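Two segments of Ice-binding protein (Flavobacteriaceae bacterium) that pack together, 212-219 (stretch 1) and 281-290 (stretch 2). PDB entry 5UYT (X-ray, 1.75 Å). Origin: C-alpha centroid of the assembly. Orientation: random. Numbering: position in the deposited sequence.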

# COMPACT_ATOMS: atom_id res chain seq x y z
N GLY A 212 -3.52 -8.82 7.28
CA GLY A 212 -2.18 -9.30 6.95
C GLY A 212 -2.02 -10.74 7.49
O GLY A 212 -2.96 -11.32 8.06
N PRO A 213 -0.82 -11.31 7.29
CA PRO A 213 -0.55 -12.68 7.77
C PRO A 213 -0.34 -12.73 9.28
O PRO A 213 -0.26 -11.68 9.94
N VAL A 214 -0.31 -13.94 9.85
CA VAL A 214 0.12 -14.11 11.25
C VAL A 214 1.60 -13.78 11.37
O VAL A 214 2.40 -14.28 10.58
N ALA A 215 1.92 -12.89 12.31
CA ALA A 215 3.29 -12.44 12.59
C ALA A 215 4.18 -13.62 13.01
O ALA A 215 3.66 -14.57 13.64
N PRO A 216 5.48 -13.58 12.68
CA PRO A 216 6.35 -14.64 13.16
C PRO A 216 6.54 -14.54 14.67
O PRO A 216 6.50 -13.44 15.24
N ASN A 217 6.75 -15.69 15.30
CA ASN A 217 7.20 -15.69 16.66
C ASN A 217 8.70 -15.43 16.61
O ASN A 217 9.45 -16.23 16.02
N LEU A 218 9.13 -14.30 17.16
CA LEU A 218 10.57 -14.01 17.22
C LEU A 218 11.31 -14.74 18.37
O LEU A 218 12.54 -14.69 18.43
N GLY A 219 10.58 -15.43 19.27
CA GLY A 219 11.24 -15.97 20.48
C GLY A 219 12.14 -14.95 21.18
O GLY A 219 11.75 -13.79 21.37
N ASN A 281 14.50 -19.68 12.86
CA ASN A 281 13.10 -20.12 12.83
C ASN A 281 12.19 -19.03 12.23
O ASN A 281 11.32 -19.34 11.39
N ALA A 282 12.40 -17.78 12.64
CA ALA A 282 11.61 -16.65 12.15
C ALA A 282 11.83 -16.45 10.63
O ALA A 282 10.87 -16.20 9.89
N TYR A 283 13.09 -16.53 10.19
CA TYR A 283 13.37 -16.34 8.77
C TYR A 283 12.63 -17.39 7.92
O TYR A 283 11.95 -17.06 6.94
N THR A 284 12.77 -18.66 8.30
CA THR A 284 12.08 -19.75 7.62
C THR A 284 10.56 -19.56 7.61
O THR A 284 9.91 -19.80 6.60
N TYR A 285 10.00 -19.12 8.74
CA TYR A 285 8.56 -18.85 8.80
C TYR A 285 8.16 -17.77 7.79
O TYR A 285 7.17 -17.95 7.05
N LEU A 286 8.91 -16.67 7.75
CA LEU A 286 8.60 -15.54 6.86
C LEU A 286 8.75 -15.95 5.39
O LEU A 286 7.88 -15.67 4.53
N ASN A 287 9.86 -16.65 5.11
CA ASN A 287 10.15 -17.14 3.75
C ASN A 287 9.03 -17.99 3.16
O ASN A 287 8.80 -17.95 1.94
N THR A 288 8.34 -18.76 4.00
CA THR A 288 7.31 -19.70 3.54
C THR A 288 5.85 -19.15 3.58
O THR A 288 4.92 -19.82 3.12
N LEU A 289 5.63 -17.95 4.11
CA LEU A 289 4.32 -17.29 3.98
C LEU A 289 3.98 -17.12 2.51
O LEU A 289 4.79 -16.63 1.74
N PRO A 290 2.75 -17.49 2.12
CA PRO A 290 2.27 -17.28 0.73
C PRO A 290 2.23 -15.81 0.33
O PRO A 290 1.84 -14.96 1.15

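A strand-less segment can pack on a helix by offering a proline to its apolar side and a carbonyl to a single polar anchor, and this pair of stretches illustrates the principle. The helix, which ends in a loop carrying L289, directs A282 and Y285 toward stretch 1.

Along stretch 1, P213 points toward the other segment, its CB lying 4.0 Å from CD2 of L289, a leucine in the m,t rotamer that also points inward. V214 (chi1 t) is set sideways, yet its backbone supplies the polar contact: Y285 OH donates a hydrogen bond of 2.6 Å to V214 O, which lies at the edge of the tyrosine ring, near its plane. The t rotamer of Y285, with chi2 at 85°, carries the hydroxyl out to this carbonyl. A215 turns its methyl away, leaving its backbone beside the ring.

P216 is the hub. Its CB sits 3.6 Å from Y285 CD2 and 4.4 Å from A282 CB, while its CD meets L286 CD2 at 3.8 Å; L286 (m,t) leaves its backbone sideways, but its end comes nearer. The N217 side chain (chi1 t) instead serves its own segment, its OD1 accepting a 2.8 Å hydrogen bond from G219 N. L218 starts away, but its m,t rotamer brings CD2 within 3.9 Å of A282 CB, closing the apolar contact.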

# COMPACT_ATOMS: atom_id res chain seq x y z
CB PRO A 213 0.76 -13.03 7.05
CG PRO A 213 1.47 -11.70 6.96
CD PRO A 213 0.36 -10.71 6.65
CB VAL A 214 -0.15 -15.56 11.73
CG1 VAL A 214 0.42 -15.79 13.13
CG2 VAL A 214 -1.63 -15.84 11.70
CB ALA A 215 3.30 -11.38 13.70
CB PRO A 216 7.69 -14.31 12.50
CG PRO A 216 7.67 -12.80 12.35
CD PRO A 216 6.24 -12.57 11.90
CB ASN A 217 6.87 -17.02 17.32
CG ASN A 217 7.43 -17.14 18.73
OD1 ASN A 217 7.86 -16.17 19.34
ND2 ASN A 217 7.41 -18.36 19.26
CB LEU A 218 10.84 -12.50 17.30
CG LEU A 218 10.33 -11.68 16.10
CD1 LEU A 218 10.62 -10.21 16.36
CD2 LEU A 218 10.96 -12.14 14.79
CB ASN A 281 12.57 -20.51 14.21
CG ASN A 281 13.25 -21.74 14.80
OD1 ASN A 281 13.70 -22.64 14.09
ND2 ASN A 281 13.28 -21.79 16.13
CB ALA A 282 11.93 -15.38 12.92
CB TYR A 283 14.88 -16.37 8.48
CG TYR A 283 15.22 -16.09 7.04
CD1 TYR A 283 15.45 -14.78 6.59
CD2 TYR A 283 15.34 -17.12 6.14
CE1 TYR A 283 15.77 -14.53 5.25
CE2 TYR A 283 15.64 -16.90 4.79
CZ TYR A 283 15.86 -15.60 4.36
OH TYR A 283 16.18 -15.43 3.03
CB THR A 284 12.41 -21.10 8.26
OG1 THR A 284 13.83 -21.24 8.26
CG2 THR A 284 11.76 -22.27 7.52
CB TYR A 285 8.12 -18.44 10.22
CG TYR A 285 6.66 -18.01 10.28
CD1 TYR A 285 5.65 -18.95 10.44
CD2 TYR A 285 6.31 -16.67 10.16
CE1 TYR A 285 4.31 -18.57 10.49
CE2 TYR A 285 4.96 -16.28 10.19
CZ TYR A 285 3.97 -17.22 10.38
OH TYR A 285 2.63 -16.84 10.42
CB LEU A 286 9.50 -14.34 7.16
CG LEU A 286 9.25 -13.58 8.46
CD1 LEU A 286 10.29 -12.48 8.65
CD2 LEU A 286 7.82 -13.00 8.49
CB ASN A 287 11.49 -17.90 3.71
CG ASN A 287 12.08 -17.95 2.31
OD1 ASN A 287 12.03 -16.96 1.58
ND2 ASN A 287 12.63 -19.10 1.94
CB THR A 288 7.43 -21.10 4.20
OG1 THR A 288 7.35 -21.00 5.62
CG2 THR A 288 8.77 -21.80 3.84
CB LEU A 289 4.30 -15.88 4.63
CG LEU A 289 4.23 -15.85 6.16
CD1 LEU A 289 4.53 -14.45 6.72
CD2 LEU A 289 2.89 -16.42 6.67
CB PRO A 290 0.85 -17.87 0.74
CG PRO A 290 0.74 -18.63 2.02
CD PRO A 290 1.71 -18.06 2.99